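Local coordinates for IPT/TIG domain-containing protein (Bacteroides thetaiotaomicron, PDB 3TC9) that probably serves as an auxiliary nutrient-binding protein, pairing an immunoglobulin-like IPT/TIG domain with a six-bladed beta-propeller, at residues L142-K147 / V405-R410; H149-L154 / L163-K168. All blocks are in the same frame, centred on the assembly; numbering follows the deposited sequence.

Contact 1 (L142-K147 / V405-R410)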
ATOM      1  N   LEU B 142      -2.861 -17.737  15.890  1.00 35.80           N
ATOM      2  CA  LEU B 142      -2.310 -18.002  14.561  1.00 35.67           C
ATOM      3  C   LEU B 142      -1.004 -17.226  14.411  1.00 39.24           C
ATOM      4  O   LEU B 142      -0.953 -16.053  14.795  1.00 36.74           O
ATOM      5  CB  LEU B 142      -3.329 -17.616  13.469  1.00 34.82           C
ATOM      6  CG  LEU B 142      -4.541 -18.537  13.327  1.00 39.00           C
ATOM      7  CD1 LEU B 142      -5.686 -17.851  12.598  1.00 36.74           C
ATOM      8  CD2 LEU B 142      -4.186 -19.769  12.548  1.00 44.86           C
ATOM      9  N   SER B 143       0.065 -17.891  13.901  1.00 36.71           N
ATOM     10  CA  SER B 143       1.387 -17.271  13.758  1.00 36.56           C
ATOM     11  C   SER B 143       2.174 -17.876  12.607  1.00 41.73           C
ATOM     12  O   SER B 143       2.394 -19.096  12.561  1.00 42.21           O
ATOM     13  CB  SER B 143       2.179 -17.417  15.054  1.00 37.46           C
ATOM     14  OG  SER B 143       3.497 -16.918  14.926  1.00 44.85           O
ATOM     15  N   PHE B 144       2.604 -17.010  11.680  1.00 37.17           N
ATOM     16  CA  PHE B 144       3.446 -17.414  10.563  1.00 37.17           C
ATOM     17  C   PHE B 144       4.858 -17.677  11.050  1.00 41.61           C
ATOM     18  O   PHE B 144       5.315 -17.051  12.004  1.00 40.23           O
ATOM     19  CB  PHE B 144       3.473 -16.315   9.475  1.00 38.28           C
ATOM     20  CG  PHE B 144       2.335 -16.403   8.501  1.00 39.58           C
ATOM     21  CD1 PHE B 144       2.284 -17.429   7.555  1.00 41.35           C
ATOM     22  CD2 PHE B 144       1.286 -15.484   8.544  1.00 41.48           C
ATOM     23  CE1 PHE B 144       1.206 -17.539   6.679  1.00 41.57           C
ATOM     24  CE2 PHE B 144       0.206 -15.588   7.659  1.00 42.80           C
ATOM     25  CZ  PHE B 144       0.175 -16.616   6.736  1.00 41.19           C
ATOM     26  N   ASP B 145       5.566 -18.573  10.378  1.00 40.62           N
ATOM     27  CA  ASP B 145       6.977 -18.781  10.648  1.00 41.64           C
ATOM     28  C   ASP B 145       7.701 -17.554  10.057  1.00 47.02           C
ATOM     29  O   ASP B 145       7.507 -17.276   8.867  1.00 45.33           O
ATOM     30  CB  ASP B 145       7.451 -20.104  10.016  1.00 43.54           C
ATOM     31  CG  ASP B 145       8.925 -20.445  10.169  1.00 54.28           C
ATOM     32  OD1 ASP B 145       9.719 -19.545  10.550  1.00 53.21           O
ATOM     33  OD2 ASP B 145       9.297 -21.598   9.865  1.00 63.29           O
ATOM     34  N   PRO B 146       8.465 -16.763  10.862  1.00 45.20           N
ATOM     35  CA  PRO B 146       9.130 -15.573  10.295  1.00 45.55           C
ATOM     36  C   PRO B 146      10.116 -15.899   9.164  1.00 51.67           C
ATOM     37  O   PRO B 146      10.365 -15.027   8.330  1.00 52.08           O
ATOM     38  CB  PRO B 146       9.865 -14.974  11.508  1.00 47.66           C
ATOM     39  CG  PRO B 146       9.145 -15.515  12.705  1.00 51.14           C
ATOM     40  CD  PRO B 146       8.777 -16.902  12.301  1.00 46.67           C
ATOM     41  N   LYS B 147      10.649 -17.144   9.115  1.00 48.64           N
ATOM     42  CA  LYS B 147      11.614 -17.575   8.094  1.00 49.82           C
ATOM     43  C   LYS B 147      10.950 -18.331   6.950  1.00 53.66           C
ATOM     44  O   LYS B 147      11.617 -18.692   5.976  1.00 54.80           O
ATOM     45  CB  LYS B 147      12.714 -18.448   8.721  1.00 54.61           C
ATOM     46  CG  LYS B 147      13.535 -17.770   9.816  1.00 75.91           C
ATOM     47  CD  LYS B 147      14.528 -16.773   9.265  1.00 89.43           C
ATOM     48  CE  LYS B 147      15.477 -16.282  10.314  1.00100.38           C
ATOM     49  NZ  LYS B 147      16.166 -15.077   9.829  1.00108.73           N
ATOM     50  N   VAL B 405      -4.800 -13.666  12.000  1.00 28.95           N
ATOM     51  CA  VAL B 405      -3.519 -13.192  11.514  1.00 27.15           C
ATOM     52  C   VAL B 405      -3.776 -12.475  10.183  1.00 30.83           C
ATOM     53  O   VAL B 405      -4.639 -12.904   9.418  1.00 27.57           O
ATOM     54  CB  VAL B 405      -2.418 -14.287  11.448  1.00 31.68           C
ATOM     55  CG1 VAL B 405      -2.719 -15.363  10.405  1.00 31.54           C
ATOM     56  CG2 VAL B 405      -1.036 -13.675  11.229  1.00 31.90           C
ATOM     57  N   TYR B 406      -3.068 -11.360   9.936  1.00 30.14           N
ATOM     58  CA  TYR B 406      -3.159 -10.710   8.643  1.00 31.35           C
ATOM     59  C   TYR B 406      -1.979 -11.228   7.780  1.00 39.61           C
ATOM     60  O   TYR B 406      -0.836 -11.279   8.250  1.00 40.95           O
ATOM     61  CB  TYR B 406      -3.183  -9.173   8.751  1.00 33.21           C
ATOM     62  CG  TYR B 406      -3.287  -8.488   7.398  1.00 36.84           C
ATOM     63  CD1 TYR B 406      -4.427  -8.625   6.612  1.00 37.98           C
ATOM     64  CD2 TYR B 406      -2.227  -7.743   6.887  1.00 39.17           C
ATOM     65  CE1 TYR B 406      -4.499  -8.067   5.334  1.00 39.30           C
ATOM     66  CE2 TYR B 406      -2.288  -7.183   5.604  1.00 40.18           C
ATOM     67  CZ  TYR B 406      -3.430  -7.342   4.839  1.00 46.79           C
ATOM     68  OH  TYR B 406      -3.514  -6.798   3.588  1.00 53.53           O
ATOM     69  N   ASP B 407      -2.267 -11.666   6.547  1.00 34.61           N
ATOM     70  CA  ASP B 407      -1.233 -12.133   5.632  1.00 34.67           C
ATOM     71  C   ASP B 407      -0.973 -11.022   4.612  1.00 41.47           C
ATOM     72  O   ASP B 407      -1.786 -10.809   3.720  1.00 39.34           O
ATOM     73  CB  ASP B 407      -1.666 -13.444   4.957  1.00 35.26           C
ATOM     74  CG  ASP B 407      -0.582 -14.132   4.153  1.00 44.47           C
ATOM     75  OD1 ASP B 407       0.330 -13.435   3.646  1.00 44.22           O
ATOM     76  OD2 ASP B 407      -0.651 -15.354   4.010  1.00 50.10           O
ATOM     77  N   GLU B 408       0.145 -10.302   4.759  1.00 42.63           N
ATOM     78  CA  GLU B 408       0.525  -9.183   3.884  1.00 43.79           C
ATOM     79  C   GLU B 408       0.800  -9.624   2.440  1.00 45.86           C
ATOM     80  O   GLU B 408       0.450  -8.902   1.522  1.00 43.48           O
ATOM     81  CB  GLU B 408       1.746  -8.437   4.444  1.00 46.22           C
ATOM     82  CG  GLU B 408       1.422  -7.661   5.710  1.00 63.17           C
ATOM     83  CD  GLU B 408       2.522  -6.779   6.271  1.00 99.58           C
ATOM     84  OE1 GLU B 408       2.709  -5.648   5.761  1.00107.35           O
ATOM     85  OE2 GLU B 408       3.133  -7.185   7.286  1.00 94.30           O
ATOM     86  N   GLU B 409       1.383 -10.811   2.248  1.00 44.89           N
ATOM     87  CA  GLU B 409       1.718 -11.358   0.933  1.00 46.01           C
ATOM     88  C   GLU B 409       0.452 -11.870   0.198  1.00 49.25           C
ATOM     89  O   GLU B 409       0.288 -11.622  -0.999  1.00 48.88           O
ATOM     90  CB  GLU B 409       2.762 -12.477   1.099  1.00 49.03           C
ATOM     91  CG  GLU B 409       3.375 -13.019  -0.194  1.00 68.89           C
ATOM     92  CD  GLU B 409       3.324 -14.529  -0.365  1.00101.91           C
ATOM     93  OE1 GLU B 409       4.012 -15.244   0.403  1.00 85.86           O
ATOM     94  OE2 GLU B 409       2.609 -14.999  -1.283  1.00106.44           O
ATOM     95  N   ARG B 410      -0.452 -12.557   0.913  1.00 44.49           N
ATOM     96  CA  ARG B 410      -1.682 -13.090   0.329  1.00 42.58           C
ATOM     97  C   ARG B 410      -2.832 -12.073   0.421  1.00 46.64           C
ATOM     98  O   ARG B 410      -3.890 -12.322  -0.140  1.00 47.91           O
ATOM     99  CB  ARG B 410      -2.054 -14.448   0.965  1.00 39.10           C
ATOM    100  CG  ARG B 410      -1.069 -15.540   0.542  1.00 48.23           C
ATOM    101  CD  ARG B 410      -1.197 -16.873   1.255  1.00 45.46           C
ATOM    102  NE  ARG B 410      -0.023 -17.704   0.983  1.00 48.24           N
ATOM    103  CZ  ARG B 410       1.030 -17.839   1.789  1.00 55.35           C
ATOM    104  NH1 ARG B 410       1.064 -17.219   2.960  1.00 30.17           N
ATOM    105  NH2 ARG B 410       2.049 -18.610   1.435  1.00 49.92           N
TER

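Contact 2 (H149-L154 / L163-K168)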
ATOM      1  N   HIS B 149       7.117 -17.953   5.102  1.00 44.49           N
ATOM      2  CA  HIS B 149       5.780 -17.419   4.964  1.00 42.01           C
ATOM      3  C   HIS B 149       4.791 -18.453   4.365  1.00 46.68           C
ATOM      4  O   HIS B 149       3.583 -18.168   4.258  1.00 45.48           O
ATOM      5  CB  HIS B 149       5.791 -16.114   4.148  1.00 42.04           C
ATOM      6  CG  HIS B 149       4.605 -15.252   4.448  1.00 43.54           C
ATOM      7  ND1 HIS B 149       4.366 -14.763   5.727  1.00 44.61           N
ATOM      8  CD2 HIS B 149       3.585 -14.887   3.645  1.00 43.49           C
ATOM      9  CE1 HIS B 149       3.222 -14.106   5.647  1.00 42.97           C
ATOM     10  NE2 HIS B 149       2.716 -14.155   4.414  1.00 42.55           N
ATOM     11  N   ASN B 150       5.272 -19.664   4.030  1.00 43.10           N
ATOM     12  CA  ASN B 150       4.362 -20.710   3.565  1.00 43.26           C
ATOM     13  C   ASN B 150       3.889 -21.553   4.722  1.00 45.86           C
ATOM     14  O   ASN B 150       3.009 -22.394   4.534  1.00 45.84           O
ATOM     15  CB  ASN B 150       4.999 -21.605   2.490  1.00 46.14           C
ATOM     16  CG  ASN B 150       5.192 -20.901   1.171  1.00 58.75           C
ATOM     17  OD1 ASN B 150       4.391 -20.045   0.761  1.00 48.49           O
ATOM     18  ND2 ASN B 150       6.283 -21.223   0.504  1.00 51.51           N
ATOM     19  N   HIS B 151       4.474 -21.347   5.912  1.00 41.16           N
ATOM     20  CA  HIS B 151       4.156 -22.122   7.104  1.00 40.84           C
ATOM     21  C   HIS B 151       3.407 -21.270   8.120  1.00 42.66           C
ATOM     22  O   HIS B 151       3.953 -20.325   8.689  1.00 39.33           O
ATOM     23  CB  HIS B 151       5.440 -22.727   7.708  1.00 43.28           C
ATOM     24  CG  HIS B 151       6.041 -23.805   6.854  1.00 48.06           C
ATOM     25  ND1 HIS B 151       7.229 -24.430   7.202  1.00 51.15           N
ATOM     26  CD2 HIS B 151       5.594 -24.344   5.694  1.00 49.44           C
ATOM     27  CE1 HIS B 151       7.444 -25.334   6.266  1.00 50.93           C
ATOM     28  NE2 HIS B 151       6.501 -25.299   5.325  1.00 50.37           N
ATOM     29  N   LEU B 152       2.130 -21.599   8.316  1.00 40.89           N
ATOM     30  CA  LEU B 152       1.257 -20.925   9.266  1.00 39.24           C
ATOM     31  C   LEU B 152       0.974 -21.883  10.428  1.00 44.77           C
ATOM     32  O   LEU B 152       0.350 -22.928  10.236  1.00 44.90           O
ATOM     33  CB  LEU B 152      -0.044 -20.456   8.572  1.00 37.86           C
ATOM     34  CG  LEU B 152      -1.142 -19.826   9.475  1.00 39.54           C
ATOM     35  CD1 LEU B 152      -0.619 -18.587  10.213  1.00 38.62           C
ATOM     36  CD2 LEU B 152      -2.367 -19.511   8.662  1.00 38.59           C
ATOM     37  N   TYR B 153       1.444 -21.532  11.626  1.00 41.99           N
ATOM     38  CA  TYR B 153       1.229 -22.357  12.814  1.00 41.77           C
ATOM     39  C   TYR B 153       0.020 -21.872  13.593  1.00 43.70           C
ATOM     40  O   TYR B 153      -0.322 -20.676  13.558  1.00 41.52           O
ATOM     41  CB  TYR B 153       2.481 -22.367  13.713  1.00 43.78           C
ATOM     42  CG  TYR B 153       3.632 -23.131  13.100  1.00 45.83           C
ATOM     43  CD1 TYR B 153       3.754 -24.505  13.276  1.00 47.74           C
ATOM     44  CD2 TYR B 153       4.574 -22.488  12.301  1.00 47.39           C
ATOM     45  CE1 TYR B 153       4.789 -25.223  12.681  1.00 49.07           C
ATOM     46  CE2 TYR B 153       5.629 -23.190  11.723  1.00 50.02           C
ATOM     47  CZ  TYR B 153       5.740 -24.558  11.927  1.00 56.10           C
ATOM     48  OH  TYR B 153       6.771 -25.260  11.358  1.00 56.99           O
ATOM     49  N   LEU B 154      -0.615 -22.804  14.309  1.00 40.34           N
ATOM     50  CA  LEU B 154      -1.776 -22.529  15.155  1.00 39.42           C
ATOM     51  C   LEU B 154      -1.694 -23.372  16.427  1.00 45.15           C
ATOM     52  O   LEU B 154      -1.162 -24.481  16.390  1.00 46.96           O
ATOM     53  CB  LEU B 154      -3.118 -22.764  14.404  1.00 38.74           C
ATOM     54  CG  LEU B 154      -3.512 -24.214  13.978  1.00 45.14           C
ATOM     55  CD1 LEU B 154      -4.275 -24.965  15.100  1.00 44.77           C
ATOM     56  CD2 LEU B 154      -4.429 -24.189  12.780  1.00 47.61           C
ATOM     57  N   LEU B 163       0.098 -27.274  11.791  1.00 43.82           N
ATOM     58  CA  LEU B 163       0.748 -26.505  10.741  1.00 42.16           C
ATOM     59  C   LEU B 163      -0.093 -26.506   9.467  1.00 45.13           C
ATOM     60  O   LEU B 163      -0.515 -27.562   9.002  1.00 44.65           O
ATOM     61  CB  LEU B 163       2.160 -27.081  10.468  1.00 42.64           C
ATOM     62  CG  LEU B 163       2.885 -26.605   9.217  1.00 46.01           C
ATOM     63  CD1 LEU B 163       3.241 -25.120   9.312  1.00 46.04           C
ATOM     64  CD2 LEU B 163       4.091 -27.472   8.910  1.00 42.38           C
ATOM     65  N   ILE B 164      -0.322 -25.306   8.914  1.00 40.82           N
ATOM     66  CA  ILE B 164      -0.974 -25.060   7.625  1.00 39.91           C
ATOM     67  C   ILE B 164       0.158 -24.706   6.676  1.00 45.41           C
ATOM     68  O   ILE B 164       0.753 -23.625   6.800  1.00 45.67           O
ATOM     69  CB  ILE B 164      -2.086 -23.967   7.688  1.00 41.86           C
ATOM     70  CG1 ILE B 164      -3.295 -24.415   8.566  1.00 41.84           C
ATOM     71  CG2 ILE B 164      -2.533 -23.540   6.283  1.00 42.51           C
ATOM     72  CD1 ILE B 164      -4.100 -23.243   9.139  1.00 42.22           C
ATOM     73  N   ASP B 165       0.513 -25.649   5.796  1.00 42.58           N
ATOM     74  CA  ASP B 165       1.607 -25.499   4.833  1.00 43.24           C
ATOM     75  C   ASP B 165       1.007 -25.124   3.488  1.00 48.18           C
ATOM     76  O   ASP B 165       0.348 -25.957   2.861  1.00 46.64           O
ATOM     77  CB  ASP B 165       2.421 -26.806   4.764  1.00 46.14           C
ATOM     78  CG  ASP B 165       3.653 -26.791   3.866  1.00 58.07           C
ATOM     79  OD1 ASP B 165       3.753 -25.889   2.991  1.00 57.82           O
ATOM     80  OD2 ASP B 165       4.513 -27.685   4.027  1.00 66.70           O
ATOM     81  N   PHE B 166       1.198 -23.862   3.059  1.00 45.62           N
ATOM     82  CA  PHE B 166       0.621 -23.351   1.808  1.00 44.86           C
ATOM     83  C   PHE B 166       1.302 -23.901   0.568  1.00 51.14           C
ATOM     84  O   PHE B 166       0.669 -23.953  -0.483  1.00 50.44           O
ATOM     85  CB  PHE B 166       0.683 -21.830   1.769  1.00 44.94           C
ATOM     86  CG  PHE B 166      -0.334 -21.153   2.648  1.00 44.65           C
ATOM     87  CD1 PHE B 166      -0.038 -20.846   3.976  1.00 46.02           C
ATOM     88  CD2 PHE B 166      -1.568 -20.766   2.138  1.00 44.24           C
ATOM     89  CE1 PHE B 166      -0.977 -20.203   4.792  1.00 44.76           C
ATOM     90  CE2 PHE B 166      -2.494 -20.093   2.945  1.00 45.62           C
ATOM     91  CZ  PHE B 166      -2.195 -19.829   4.271  1.00 43.25           C
ATOM     92  N   GLU B 167       2.593 -24.261   0.678  1.00 51.07           N
ATOM     93  CA  GLU B 167       3.389 -24.784  -0.429  1.00 53.44           C
ATOM     94  C   GLU B 167       2.922 -26.187  -0.794  1.00 57.78           C
ATOM     95  O   GLU B 167       2.652 -26.445  -1.962  1.00 58.13           O
ATOM     96  CB  GLU B 167       4.886 -24.775  -0.068  1.00 56.50           C
ATOM     97  CG  GLU B 167       5.799 -25.244  -1.197  1.00 74.46           C
ATOM     98  CD  GLU B 167       7.242 -25.557  -0.831  1.00109.79           C
ATOM     99  OE1 GLU B 167       7.516 -25.856   0.355  1.00101.60           O
ATOM    100  OE2 GLU B 167       8.094 -25.547  -1.750  1.00111.20           O
ATOM    101  N   LYS B 168       2.807 -27.075   0.206  1.00 53.98           N
ATOM    102  CA  LYS B 168       2.373 -28.457   0.011  1.00 54.24           C
ATOM    103  C   LYS B 168       0.835 -28.616   0.035  1.00 57.29           C
ATOM    104  O   LYS B 168       0.341 -29.682  -0.346  1.00 59.96           O
ATOM    105  CB  LYS B 168       3.011 -29.359   1.085  1.00 56.83           C
ATOM    106  CG  LYS B 168       4.542 -29.319   1.113  1.00 65.43           C
ATOM    107  CD  LYS B 168       5.176 -29.981  -0.100  1.00 76.97           C
TER

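Contact 1 (L142-K147 / V405-R410)
Two neighbouring blades of the six-bladed beta-propeller meet where Phe144, on the outermost strand 141-145 of one sheet, packs on Val405, Asp407 and Arg410 at the end of strand 401-407, an outermost strand of the next. The strand segments 142-145 and 405-407 run 7.6 Å apart at 39°, so side chains rather than backbone bonds join the sheets. At the upstream end Leu142 CB lies 3.9 Å from Val405 CG1. With CG2 anti to its backbone N, Val405 also places that methyl 4.0 Å from Phe144 CD2, the two side chains crossing at about a right angle. The ring tip reaches the carboxylate: Phe144 CZ comes within 3.1 Å of Asp407 OD2, the two planes 69° apart. Arg410 NH1, 3.7 Å from Phe144 CE1, follows; its guanidinium is turned only 18° from the ring plane. In a salt bridge, Asp407 OD2, which lies in the guanidinium plane, accepts through its syn lone pair from Arg410 NH1 at 2.7 Å. Asp407 OD1 takes the backbone N of Arg410 at 3.0 Å in an Asx motif, and has His149 as a further partner. Both carboxylate oxygens are thus held by bonds, with OD2 beside the ring tip, which probably steadies a negative charge there. Such side-chain packing between adjacent radial sheets is the blade-to-blade interface of a beta-propeller.

Contact 2 (H149-L154 / L163-K168)
Leu163 lies against Tyr153 across a non-hydrogen-bonded pair, its CD1 over one face of the ring, 3.7 Å from the ring centroid and 15° off the normal: a CH-pi contact. Chi1 sets the leucine CG anti to the backbone N and chi2 (67°) turns CD1 to the ring; the same methyl reaches His151 CB at 3.6 Å. On the opposite face of the sheet, Ile164 CD1 touches Leu154 CD2 at 3.8 Å and lies alongside Leu152, while the edge of the Phe166 ring meets Leu152 CB through CE1 at 3.9 Å. Between the two layers runs the antiparallel backbone of a beta hairpin, strands 151-156 and 159-165, within one propeller blade. Leu152 and Ile164 exchange both N-H...O bonds, and Phe166 N adds a 2.8 Å bond to Asn150 O just beyond the strand pairing. His151 and Asp165 point the same way, ring and carboxylate planes 72° apart, with NE2 of His151 3.4 Å from Asp165 OD2. Asp165 OD1 also receives the backbone N of Lys168 in an Asx motif. The polar side, at the end of the hairpin beyond Asp165, is looser: there exposed Glu167 offers just its CB to Asn150 ND2, at 3.9 Å.

Overall arrangement
Contact 2 pairs neighbouring strands inside one blade, and contact 1 joins that blade to the next; their centres lie 9 Å apart. Along the chain, contact 2 is nested within the long run of residues, most of the propeller, that contact 1 closes. Strands 141-145 and 151-156 are adjacent in the shared sheet, linked by Tyr153 N to Ser143 O at 2.8 Å. The corner at His149 ties the two contacts together: its NE2 lies 2.6 Å from Asp407 OD1, a probable hydrogen bond, its carbonyl accepts from Arg410, and its ring stacks on Phe144. Arg410 also makes a cation-pi contact with Phe166, carrying the inter-blade interface onto the hairpin.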